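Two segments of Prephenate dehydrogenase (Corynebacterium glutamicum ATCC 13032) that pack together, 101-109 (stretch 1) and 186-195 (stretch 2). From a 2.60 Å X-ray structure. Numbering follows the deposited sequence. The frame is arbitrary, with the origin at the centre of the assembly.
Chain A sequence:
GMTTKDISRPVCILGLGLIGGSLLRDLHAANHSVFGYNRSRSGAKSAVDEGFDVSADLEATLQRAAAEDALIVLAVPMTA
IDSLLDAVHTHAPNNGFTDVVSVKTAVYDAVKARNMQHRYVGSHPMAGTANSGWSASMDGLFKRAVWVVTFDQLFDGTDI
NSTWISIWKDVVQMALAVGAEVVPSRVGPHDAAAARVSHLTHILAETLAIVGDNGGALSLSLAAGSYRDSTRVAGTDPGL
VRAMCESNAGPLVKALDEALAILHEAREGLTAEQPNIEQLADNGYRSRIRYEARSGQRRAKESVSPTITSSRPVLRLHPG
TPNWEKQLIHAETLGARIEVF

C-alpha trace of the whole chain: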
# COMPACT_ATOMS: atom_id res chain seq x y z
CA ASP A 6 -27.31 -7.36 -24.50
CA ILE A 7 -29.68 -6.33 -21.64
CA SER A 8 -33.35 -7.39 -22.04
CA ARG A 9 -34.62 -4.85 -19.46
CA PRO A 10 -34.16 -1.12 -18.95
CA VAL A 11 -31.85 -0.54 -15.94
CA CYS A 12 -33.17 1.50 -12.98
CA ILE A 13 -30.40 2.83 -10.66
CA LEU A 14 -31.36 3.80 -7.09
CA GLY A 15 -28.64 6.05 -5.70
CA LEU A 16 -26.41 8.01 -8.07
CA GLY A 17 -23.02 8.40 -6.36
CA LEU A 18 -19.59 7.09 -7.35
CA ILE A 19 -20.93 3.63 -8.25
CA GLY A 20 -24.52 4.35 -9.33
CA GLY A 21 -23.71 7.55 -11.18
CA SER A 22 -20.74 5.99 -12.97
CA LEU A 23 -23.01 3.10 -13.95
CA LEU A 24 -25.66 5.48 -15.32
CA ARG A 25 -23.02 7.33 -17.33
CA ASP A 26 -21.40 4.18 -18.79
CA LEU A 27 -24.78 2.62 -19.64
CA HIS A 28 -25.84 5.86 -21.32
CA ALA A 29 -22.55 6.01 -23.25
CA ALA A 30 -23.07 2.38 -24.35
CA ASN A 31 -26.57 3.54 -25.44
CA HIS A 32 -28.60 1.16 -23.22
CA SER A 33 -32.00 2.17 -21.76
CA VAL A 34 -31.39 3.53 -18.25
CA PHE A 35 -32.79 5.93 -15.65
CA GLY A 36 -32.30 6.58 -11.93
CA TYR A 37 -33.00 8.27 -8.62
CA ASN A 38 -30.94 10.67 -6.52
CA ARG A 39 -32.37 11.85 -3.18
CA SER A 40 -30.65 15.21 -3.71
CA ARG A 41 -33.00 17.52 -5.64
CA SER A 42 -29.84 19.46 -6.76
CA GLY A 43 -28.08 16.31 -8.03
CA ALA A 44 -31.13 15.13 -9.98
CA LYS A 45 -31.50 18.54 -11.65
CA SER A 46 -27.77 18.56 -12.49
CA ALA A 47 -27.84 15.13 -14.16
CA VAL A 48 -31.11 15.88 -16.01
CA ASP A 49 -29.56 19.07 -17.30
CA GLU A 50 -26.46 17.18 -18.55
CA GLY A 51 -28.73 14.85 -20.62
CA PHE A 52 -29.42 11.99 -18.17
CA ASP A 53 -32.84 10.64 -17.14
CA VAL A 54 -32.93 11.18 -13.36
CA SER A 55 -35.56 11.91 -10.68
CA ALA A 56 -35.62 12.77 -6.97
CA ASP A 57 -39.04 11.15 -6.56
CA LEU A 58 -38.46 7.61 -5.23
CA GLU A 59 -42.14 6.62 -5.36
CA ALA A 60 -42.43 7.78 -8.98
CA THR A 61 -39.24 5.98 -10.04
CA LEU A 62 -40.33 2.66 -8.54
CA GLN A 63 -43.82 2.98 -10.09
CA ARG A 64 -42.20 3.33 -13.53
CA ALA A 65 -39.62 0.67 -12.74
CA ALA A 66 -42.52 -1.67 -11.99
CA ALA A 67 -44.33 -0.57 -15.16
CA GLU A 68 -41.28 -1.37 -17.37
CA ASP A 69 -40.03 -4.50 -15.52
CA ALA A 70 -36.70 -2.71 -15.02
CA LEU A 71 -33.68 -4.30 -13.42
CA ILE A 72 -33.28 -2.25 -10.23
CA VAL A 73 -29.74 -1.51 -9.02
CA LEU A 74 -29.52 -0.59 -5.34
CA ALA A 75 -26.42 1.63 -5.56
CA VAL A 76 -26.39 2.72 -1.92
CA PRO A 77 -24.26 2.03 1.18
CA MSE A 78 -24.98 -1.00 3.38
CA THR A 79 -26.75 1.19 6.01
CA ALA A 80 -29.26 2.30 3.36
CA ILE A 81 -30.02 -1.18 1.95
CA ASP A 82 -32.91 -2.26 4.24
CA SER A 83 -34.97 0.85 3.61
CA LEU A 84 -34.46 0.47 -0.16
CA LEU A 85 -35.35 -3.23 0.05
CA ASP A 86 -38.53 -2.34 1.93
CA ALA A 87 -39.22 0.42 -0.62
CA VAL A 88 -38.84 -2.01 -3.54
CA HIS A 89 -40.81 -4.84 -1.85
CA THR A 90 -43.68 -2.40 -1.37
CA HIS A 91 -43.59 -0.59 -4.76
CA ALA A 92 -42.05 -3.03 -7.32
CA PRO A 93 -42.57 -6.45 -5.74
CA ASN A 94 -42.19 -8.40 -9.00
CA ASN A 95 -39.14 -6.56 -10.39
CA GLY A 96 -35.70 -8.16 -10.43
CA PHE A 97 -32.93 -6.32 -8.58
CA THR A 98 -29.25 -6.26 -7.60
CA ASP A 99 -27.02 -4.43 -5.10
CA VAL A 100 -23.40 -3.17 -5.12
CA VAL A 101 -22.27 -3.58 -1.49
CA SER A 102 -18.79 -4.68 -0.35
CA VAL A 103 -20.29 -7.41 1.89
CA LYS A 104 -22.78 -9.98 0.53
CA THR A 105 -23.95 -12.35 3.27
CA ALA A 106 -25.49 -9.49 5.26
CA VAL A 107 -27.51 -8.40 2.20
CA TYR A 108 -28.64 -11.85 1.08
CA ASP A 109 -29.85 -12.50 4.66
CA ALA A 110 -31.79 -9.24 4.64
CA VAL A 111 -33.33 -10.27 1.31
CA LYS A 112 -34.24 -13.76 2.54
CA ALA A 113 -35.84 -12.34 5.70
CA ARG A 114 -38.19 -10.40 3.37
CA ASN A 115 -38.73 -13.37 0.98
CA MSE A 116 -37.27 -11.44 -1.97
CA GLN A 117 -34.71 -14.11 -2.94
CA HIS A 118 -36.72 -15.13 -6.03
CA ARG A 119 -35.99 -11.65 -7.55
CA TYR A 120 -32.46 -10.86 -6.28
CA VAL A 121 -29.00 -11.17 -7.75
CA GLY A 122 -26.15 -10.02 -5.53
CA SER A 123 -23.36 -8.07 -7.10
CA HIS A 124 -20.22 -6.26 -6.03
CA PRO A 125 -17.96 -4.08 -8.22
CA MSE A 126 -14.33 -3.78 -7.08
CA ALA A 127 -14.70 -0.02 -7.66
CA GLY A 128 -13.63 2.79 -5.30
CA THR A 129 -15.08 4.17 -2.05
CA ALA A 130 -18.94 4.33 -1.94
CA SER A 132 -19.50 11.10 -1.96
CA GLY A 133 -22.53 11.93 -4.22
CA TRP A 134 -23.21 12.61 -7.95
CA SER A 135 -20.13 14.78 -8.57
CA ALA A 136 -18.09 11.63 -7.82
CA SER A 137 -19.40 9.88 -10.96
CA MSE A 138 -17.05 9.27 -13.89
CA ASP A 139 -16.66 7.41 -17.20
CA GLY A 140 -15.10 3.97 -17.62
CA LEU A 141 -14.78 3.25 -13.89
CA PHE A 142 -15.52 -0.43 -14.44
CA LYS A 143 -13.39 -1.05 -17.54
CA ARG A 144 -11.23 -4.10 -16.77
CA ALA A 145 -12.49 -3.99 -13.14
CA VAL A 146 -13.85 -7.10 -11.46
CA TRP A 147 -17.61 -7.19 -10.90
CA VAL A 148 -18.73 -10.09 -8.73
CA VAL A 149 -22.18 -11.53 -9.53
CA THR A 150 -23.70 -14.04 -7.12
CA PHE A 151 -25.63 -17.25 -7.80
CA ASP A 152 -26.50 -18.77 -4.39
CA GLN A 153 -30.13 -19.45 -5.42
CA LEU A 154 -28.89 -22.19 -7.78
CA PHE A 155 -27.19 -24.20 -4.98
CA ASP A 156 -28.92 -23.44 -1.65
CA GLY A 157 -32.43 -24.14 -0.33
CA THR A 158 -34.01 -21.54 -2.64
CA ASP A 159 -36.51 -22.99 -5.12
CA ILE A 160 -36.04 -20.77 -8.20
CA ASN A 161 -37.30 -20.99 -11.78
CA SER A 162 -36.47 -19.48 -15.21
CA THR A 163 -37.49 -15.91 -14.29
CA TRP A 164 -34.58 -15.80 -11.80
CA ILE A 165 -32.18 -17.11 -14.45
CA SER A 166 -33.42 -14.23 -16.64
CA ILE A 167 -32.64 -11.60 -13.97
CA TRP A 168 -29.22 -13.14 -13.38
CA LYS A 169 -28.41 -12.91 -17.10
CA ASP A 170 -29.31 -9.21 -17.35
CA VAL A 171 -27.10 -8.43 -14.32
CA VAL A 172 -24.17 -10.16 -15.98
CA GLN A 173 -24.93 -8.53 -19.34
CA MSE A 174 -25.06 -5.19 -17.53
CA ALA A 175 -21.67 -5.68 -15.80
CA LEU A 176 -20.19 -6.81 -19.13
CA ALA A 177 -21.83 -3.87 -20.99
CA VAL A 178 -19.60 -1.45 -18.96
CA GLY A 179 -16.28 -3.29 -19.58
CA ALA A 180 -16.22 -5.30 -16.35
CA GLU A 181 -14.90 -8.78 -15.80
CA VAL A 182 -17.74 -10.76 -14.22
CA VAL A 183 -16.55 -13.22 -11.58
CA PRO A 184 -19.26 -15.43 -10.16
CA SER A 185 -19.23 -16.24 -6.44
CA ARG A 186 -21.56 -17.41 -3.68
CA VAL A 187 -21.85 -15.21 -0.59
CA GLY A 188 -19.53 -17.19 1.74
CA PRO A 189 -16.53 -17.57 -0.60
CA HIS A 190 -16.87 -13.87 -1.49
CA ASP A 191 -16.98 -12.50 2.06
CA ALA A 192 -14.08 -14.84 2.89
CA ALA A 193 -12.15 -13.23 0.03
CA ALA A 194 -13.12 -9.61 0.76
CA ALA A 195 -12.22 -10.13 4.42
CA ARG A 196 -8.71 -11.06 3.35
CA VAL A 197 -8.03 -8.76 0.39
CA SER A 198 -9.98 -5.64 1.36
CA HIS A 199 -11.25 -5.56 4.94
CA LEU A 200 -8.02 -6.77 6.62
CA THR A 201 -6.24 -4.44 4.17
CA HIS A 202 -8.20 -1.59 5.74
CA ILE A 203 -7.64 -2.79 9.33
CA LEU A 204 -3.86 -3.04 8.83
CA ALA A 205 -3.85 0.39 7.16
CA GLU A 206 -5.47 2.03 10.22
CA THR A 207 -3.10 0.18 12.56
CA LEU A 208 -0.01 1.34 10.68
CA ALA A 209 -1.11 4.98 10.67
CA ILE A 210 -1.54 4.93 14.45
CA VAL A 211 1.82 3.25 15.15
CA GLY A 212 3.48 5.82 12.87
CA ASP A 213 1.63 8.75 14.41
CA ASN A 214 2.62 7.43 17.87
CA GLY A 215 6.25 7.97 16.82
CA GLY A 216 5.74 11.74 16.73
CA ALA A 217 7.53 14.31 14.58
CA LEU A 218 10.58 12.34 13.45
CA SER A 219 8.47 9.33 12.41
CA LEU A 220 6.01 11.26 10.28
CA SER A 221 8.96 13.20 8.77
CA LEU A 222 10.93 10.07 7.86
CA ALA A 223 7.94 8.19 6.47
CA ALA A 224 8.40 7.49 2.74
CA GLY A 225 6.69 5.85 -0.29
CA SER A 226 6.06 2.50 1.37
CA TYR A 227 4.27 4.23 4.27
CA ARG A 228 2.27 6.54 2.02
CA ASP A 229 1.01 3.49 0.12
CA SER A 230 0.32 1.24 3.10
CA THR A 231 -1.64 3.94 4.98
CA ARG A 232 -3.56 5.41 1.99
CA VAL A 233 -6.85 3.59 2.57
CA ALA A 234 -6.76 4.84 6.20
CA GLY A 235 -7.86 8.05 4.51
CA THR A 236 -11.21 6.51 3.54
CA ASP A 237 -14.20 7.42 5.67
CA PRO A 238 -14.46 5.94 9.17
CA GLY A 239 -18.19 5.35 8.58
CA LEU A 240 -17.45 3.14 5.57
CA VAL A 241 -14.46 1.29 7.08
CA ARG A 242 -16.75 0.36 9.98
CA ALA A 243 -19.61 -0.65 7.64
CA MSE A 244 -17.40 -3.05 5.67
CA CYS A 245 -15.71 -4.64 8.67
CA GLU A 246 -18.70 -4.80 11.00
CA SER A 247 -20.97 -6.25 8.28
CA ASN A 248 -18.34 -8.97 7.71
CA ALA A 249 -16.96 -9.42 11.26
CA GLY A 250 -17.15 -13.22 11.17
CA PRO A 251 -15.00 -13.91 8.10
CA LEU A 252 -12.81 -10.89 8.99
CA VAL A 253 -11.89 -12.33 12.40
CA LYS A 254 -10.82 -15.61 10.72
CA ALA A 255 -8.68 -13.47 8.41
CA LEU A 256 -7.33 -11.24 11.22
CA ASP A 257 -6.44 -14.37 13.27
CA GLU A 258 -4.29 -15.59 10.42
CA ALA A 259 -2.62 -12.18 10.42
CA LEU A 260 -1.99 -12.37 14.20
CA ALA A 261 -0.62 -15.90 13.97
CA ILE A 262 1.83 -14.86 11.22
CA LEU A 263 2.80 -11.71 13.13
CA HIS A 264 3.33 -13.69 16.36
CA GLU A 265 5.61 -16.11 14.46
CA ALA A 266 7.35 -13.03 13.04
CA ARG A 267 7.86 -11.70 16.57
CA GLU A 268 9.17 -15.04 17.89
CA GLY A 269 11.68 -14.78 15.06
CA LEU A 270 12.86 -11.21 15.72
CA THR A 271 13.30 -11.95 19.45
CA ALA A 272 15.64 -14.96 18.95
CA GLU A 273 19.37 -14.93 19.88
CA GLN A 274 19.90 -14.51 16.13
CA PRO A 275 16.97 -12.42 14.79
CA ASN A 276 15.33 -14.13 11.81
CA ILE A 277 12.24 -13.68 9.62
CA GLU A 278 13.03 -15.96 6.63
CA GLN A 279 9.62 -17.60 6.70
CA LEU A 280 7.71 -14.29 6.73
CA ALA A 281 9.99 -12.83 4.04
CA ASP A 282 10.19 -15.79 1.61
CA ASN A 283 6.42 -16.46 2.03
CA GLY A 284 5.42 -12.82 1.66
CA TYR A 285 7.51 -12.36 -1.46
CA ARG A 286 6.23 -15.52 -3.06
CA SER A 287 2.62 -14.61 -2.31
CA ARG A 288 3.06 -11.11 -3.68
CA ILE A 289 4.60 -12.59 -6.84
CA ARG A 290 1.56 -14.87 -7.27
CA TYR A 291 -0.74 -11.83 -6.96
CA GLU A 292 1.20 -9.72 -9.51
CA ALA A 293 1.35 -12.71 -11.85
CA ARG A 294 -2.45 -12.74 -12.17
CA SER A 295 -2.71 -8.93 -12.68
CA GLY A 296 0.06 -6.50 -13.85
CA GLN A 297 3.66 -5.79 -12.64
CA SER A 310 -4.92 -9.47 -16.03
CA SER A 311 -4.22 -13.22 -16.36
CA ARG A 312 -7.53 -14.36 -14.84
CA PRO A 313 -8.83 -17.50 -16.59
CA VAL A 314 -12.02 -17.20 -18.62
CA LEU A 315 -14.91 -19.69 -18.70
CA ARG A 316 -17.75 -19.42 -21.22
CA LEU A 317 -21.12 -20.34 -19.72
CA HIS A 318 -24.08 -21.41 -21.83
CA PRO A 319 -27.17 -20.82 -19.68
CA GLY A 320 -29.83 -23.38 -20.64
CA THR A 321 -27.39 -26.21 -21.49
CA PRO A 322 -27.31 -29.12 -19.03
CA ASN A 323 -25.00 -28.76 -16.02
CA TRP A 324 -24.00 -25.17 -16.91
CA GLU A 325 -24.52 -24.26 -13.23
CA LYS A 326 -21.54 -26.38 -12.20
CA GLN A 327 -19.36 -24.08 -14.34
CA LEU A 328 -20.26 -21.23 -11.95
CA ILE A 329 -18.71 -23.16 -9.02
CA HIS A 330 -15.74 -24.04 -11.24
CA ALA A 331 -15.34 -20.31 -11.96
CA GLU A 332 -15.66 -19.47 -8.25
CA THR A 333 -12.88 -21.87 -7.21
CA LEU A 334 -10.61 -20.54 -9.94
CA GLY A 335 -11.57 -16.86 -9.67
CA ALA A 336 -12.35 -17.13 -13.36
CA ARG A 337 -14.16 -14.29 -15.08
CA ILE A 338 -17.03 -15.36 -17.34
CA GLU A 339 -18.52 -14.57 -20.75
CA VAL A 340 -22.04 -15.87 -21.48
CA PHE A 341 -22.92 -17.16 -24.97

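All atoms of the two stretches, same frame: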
# COMPACT_ATOMS: atom_id res chain seq x y z
N VAL A 101 -22.97 -3.69 -2.77
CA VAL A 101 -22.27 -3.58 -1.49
C VAL A 101 -21.09 -4.53 -1.31
O VAL A 101 -21.13 -5.69 -1.70
CB VAL A 101 -23.27 -3.72 -0.33
CG1 VAL A 101 -22.58 -3.68 1.01
CG2 VAL A 101 -24.33 -2.60 -0.43
N SER A 102 -20.05 -3.99 -0.70
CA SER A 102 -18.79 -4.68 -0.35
C SER A 102 -18.94 -6.01 0.37
O SER A 102 -18.09 -6.88 0.22
CB SER A 102 -17.94 -3.73 0.51
OG SER A 102 -18.74 -2.91 1.37
N VAL A 103 -20.00 -6.17 1.17
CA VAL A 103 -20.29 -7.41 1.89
C VAL A 103 -21.58 -7.98 1.32
O VAL A 103 -22.49 -7.23 0.98
CB VAL A 103 -20.46 -7.17 3.41
CG1 VAL A 103 -20.67 -8.47 4.15
CG2 VAL A 103 -19.24 -6.47 3.96
N LYS A 104 -21.67 -9.31 1.23
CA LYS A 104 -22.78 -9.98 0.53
C LYS A 104 -23.68 -10.83 1.41
O LYS A 104 -24.90 -10.87 1.19
CB LYS A 104 -22.21 -10.83 -0.61
CG LYS A 104 -21.82 -10.02 -1.83
CD LYS A 104 -23.03 -9.77 -2.71
CE LYS A 104 -23.10 -8.35 -3.17
NZ LYS A 104 -23.40 -7.43 -2.04
N THR A 105 -23.12 -11.52 2.40
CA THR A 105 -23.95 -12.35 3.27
C THR A 105 -24.99 -11.51 4.00
O THR A 105 -26.15 -11.90 4.09
CB THR A 105 -23.12 -13.13 4.30
OG1 THR A 105 -22.25 -14.05 3.63
CG2 THR A 105 -24.02 -13.92 5.26
N ALA A 106 -24.57 -10.35 4.50
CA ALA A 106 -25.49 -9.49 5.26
C ALA A 106 -26.69 -9.06 4.41
O ALA A 106 -27.82 -8.97 4.92
CB ALA A 106 -24.75 -8.29 5.81
N VAL A 107 -26.46 -8.83 3.12
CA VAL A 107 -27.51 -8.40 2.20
C VAL A 107 -28.44 -9.56 1.86
O VAL A 107 -29.65 -9.44 1.96
CB VAL A 107 -26.93 -7.80 0.91
CG1 VAL A 107 -28.03 -7.45 -0.07
CG2 VAL A 107 -26.14 -6.58 1.24
N TYR A 108 -27.85 -10.68 1.46
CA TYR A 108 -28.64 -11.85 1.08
C TYR A 108 -29.59 -12.24 2.24
O TYR A 108 -30.78 -12.48 2.01
CB TYR A 108 -27.72 -12.99 0.66
CG TYR A 108 -28.39 -14.17 -0.02
CD1 TYR A 108 -29.43 -13.99 -0.94
CD2 TYR A 108 -27.94 -15.47 0.22
CE1 TYR A 108 -30.03 -15.07 -1.57
CE2 TYR A 108 -28.53 -16.56 -0.41
CZ TYR A 108 -29.57 -16.36 -1.31
OH TYR A 108 -30.16 -17.43 -1.94
N ASP A 109 -29.06 -12.26 3.46
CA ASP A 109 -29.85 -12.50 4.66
C ASP A 109 -31.03 -11.54 4.75
O ASP A 109 -32.17 -11.95 5.00
CB ASP A 109 -28.99 -12.33 5.92
CG ASP A 109 -28.06 -13.49 6.17
OD1 ASP A 109 -28.20 -14.56 5.54
OD2 ASP A 109 -27.19 -13.34 7.03
N ARG A 186 -20.51 -17.35 -4.70
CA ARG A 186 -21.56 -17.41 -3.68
C ARG A 186 -21.15 -16.45 -2.57
O ARG A 186 -20.01 -15.94 -2.56
CB ARG A 186 -21.76 -18.83 -3.17
CG ARG A 186 -22.42 -19.73 -4.19
CD ARG A 186 -22.26 -21.20 -3.86
NE ARG A 186 -20.86 -21.61 -3.81
CZ ARG A 186 -20.44 -22.87 -3.67
NH1 ARG A 186 -21.31 -23.86 -3.59
NH2 ARG A 186 -19.15 -23.13 -3.64
N VAL A 187 -22.07 -16.21 -1.64
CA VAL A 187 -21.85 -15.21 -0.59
C VAL A 187 -20.72 -15.52 0.41
O VAL A 187 -20.02 -14.61 0.84
CB VAL A 187 -23.14 -14.91 0.21
CG1 VAL A 187 -24.19 -14.33 -0.71
CG2 VAL A 187 -23.63 -16.16 0.91
N GLY A 188 -20.54 -16.79 0.76
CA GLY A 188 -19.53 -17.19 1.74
C GLY A 188 -18.10 -17.07 1.22
O GLY A 188 -17.25 -16.47 1.88
N PRO A 189 -17.83 -17.68 0.05
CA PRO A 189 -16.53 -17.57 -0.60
C PRO A 189 -16.14 -16.12 -0.88
O PRO A 189 -14.97 -15.77 -0.77
CB PRO A 189 -16.74 -18.34 -1.90
CG PRO A 189 -17.75 -19.36 -1.54
CD PRO A 189 -18.70 -18.64 -0.64
N HIS A 190 -17.12 -15.29 -1.23
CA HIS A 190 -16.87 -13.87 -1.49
C HIS A 190 -16.47 -13.09 -0.24
O HIS A 190 -15.49 -12.35 -0.25
CB HIS A 190 -18.11 -13.21 -2.09
CG HIS A 190 -18.01 -11.72 -2.18
ND1 HIS A 190 -18.30 -10.89 -1.12
CD2 HIS A 190 -17.63 -10.91 -3.20
CE1 HIS A 190 -18.13 -9.63 -1.49
NE2 HIS A 190 -17.72 -9.62 -2.75
N ASP A 191 -17.26 -13.22 0.82
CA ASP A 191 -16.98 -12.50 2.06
C ASP A 191 -15.64 -12.98 2.64
O ASP A 191 -14.91 -12.19 3.23
CB ASP A 191 -18.11 -12.68 3.07
CG ASP A 191 -19.41 -11.97 2.66
OD1 ASP A 191 -19.42 -11.20 1.67
OD2 ASP A 191 -20.42 -12.19 3.36
N ALA A 192 -15.35 -14.26 2.48
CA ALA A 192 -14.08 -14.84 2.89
C ALA A 192 -12.95 -14.14 2.13
O ALA A 192 -11.91 -13.81 2.71
CB ALA A 192 -14.05 -16.33 2.60
N ALA A 193 -13.16 -13.90 0.84
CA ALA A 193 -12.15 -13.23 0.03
C ALA A 193 -12.02 -11.76 0.41
O ALA A 193 -10.91 -11.28 0.66
CB ALA A 193 -12.49 -13.36 -1.45
N ALA A 194 -13.14 -11.04 0.46
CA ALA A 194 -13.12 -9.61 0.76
C ALA A 194 -12.55 -9.35 2.15
O ALA A 194 -11.96 -8.30 2.37
CB ALA A 194 -14.51 -9.02 0.66
N ALA A 195 -12.76 -10.28 3.08
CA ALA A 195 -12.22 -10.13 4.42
C ALA A 195 -10.70 -10.07 4.34
O ALA A 195 -10.06 -9.23 4.99
CB ALA A 195 -12.65 -11.28 5.32

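A single carboxylate, that of Asp191, gathers all three hydrogen bonds that cross between the two stretches. Its two oxygens divide the work: OD1 accepts from the backbone amide of Lys104 (Lys104 N to Asp191 OD1, 3.0 Å), while OD2 accepts from the next amide (Thr105 N to Asp191 OD2, 2.9 Å) and from the same residue's hydroxyl (Thr105 OG1 to Asp191 OD2, 2.6 Å). The two amides, of Lys104 just before helix 105-109 and of Thr105 at its first residue, have no preceding helical turn to bond to; the buried Asp191 carboxylate supplies their acceptors. The N-H...O angles of 156° and 151° show that the amides point well at their acceptors.

OD1 is further held from its own helix by the neighbouring imidazole, His190 ND1 to Asp191 OD1 at 3.0 Å, a bond that places the proton on ND1. The His190 ring in turn meets Lys104: the methylene CG lies over one face, with Lys104 CG 3.9 Å from the His190 ring centroid and 23° off the ring normal, a CH-pi contact. At the ring edge, His190 CE1 approaches the carbonyl Ser102 O to 3.2 Å, near the ring plane.

Lys104 thus uses its aliphatic part for packing. Its CB points toward stretch 2, but the chain then leads away, and its ammonium group turns back to the loop of its own stretch, bonding backbone carbonyls at 2.9 Å (Lys104 NZ to Val101 O) and 3.2 Å (Lys104 NZ to Val103 O).

One helical turn before Asp191, Val187 makes the apolar part of the contact. Its CG1 lies 4.0 Å from Lys104 CB and also 4.0 Å from Tyr108 CB, so one methyl packs against two side chains four residues apart, one just before the helix and one within it. Tyr108 points toward the partner, and its hydroxyl is bonded elsewhere in the structure. The methyl Ala194 CB, 4.2 Å from Ser102 O, adds a small contact further along stretch 2.

The backbones come closest at Thr105 and Val187, whose CA atoms are 5.2 Å apart; the CA atoms of Val103 and Asp191 are 6.1 Å apart. Helices 105-109 and 187-195 run in broadly opposed directions, at 148°, with axes 10.3 Å apart at closest approach. The contact is compact, burying 358 Å² in total, and centres on the beginning of helix 105-109 and the loop leading into it.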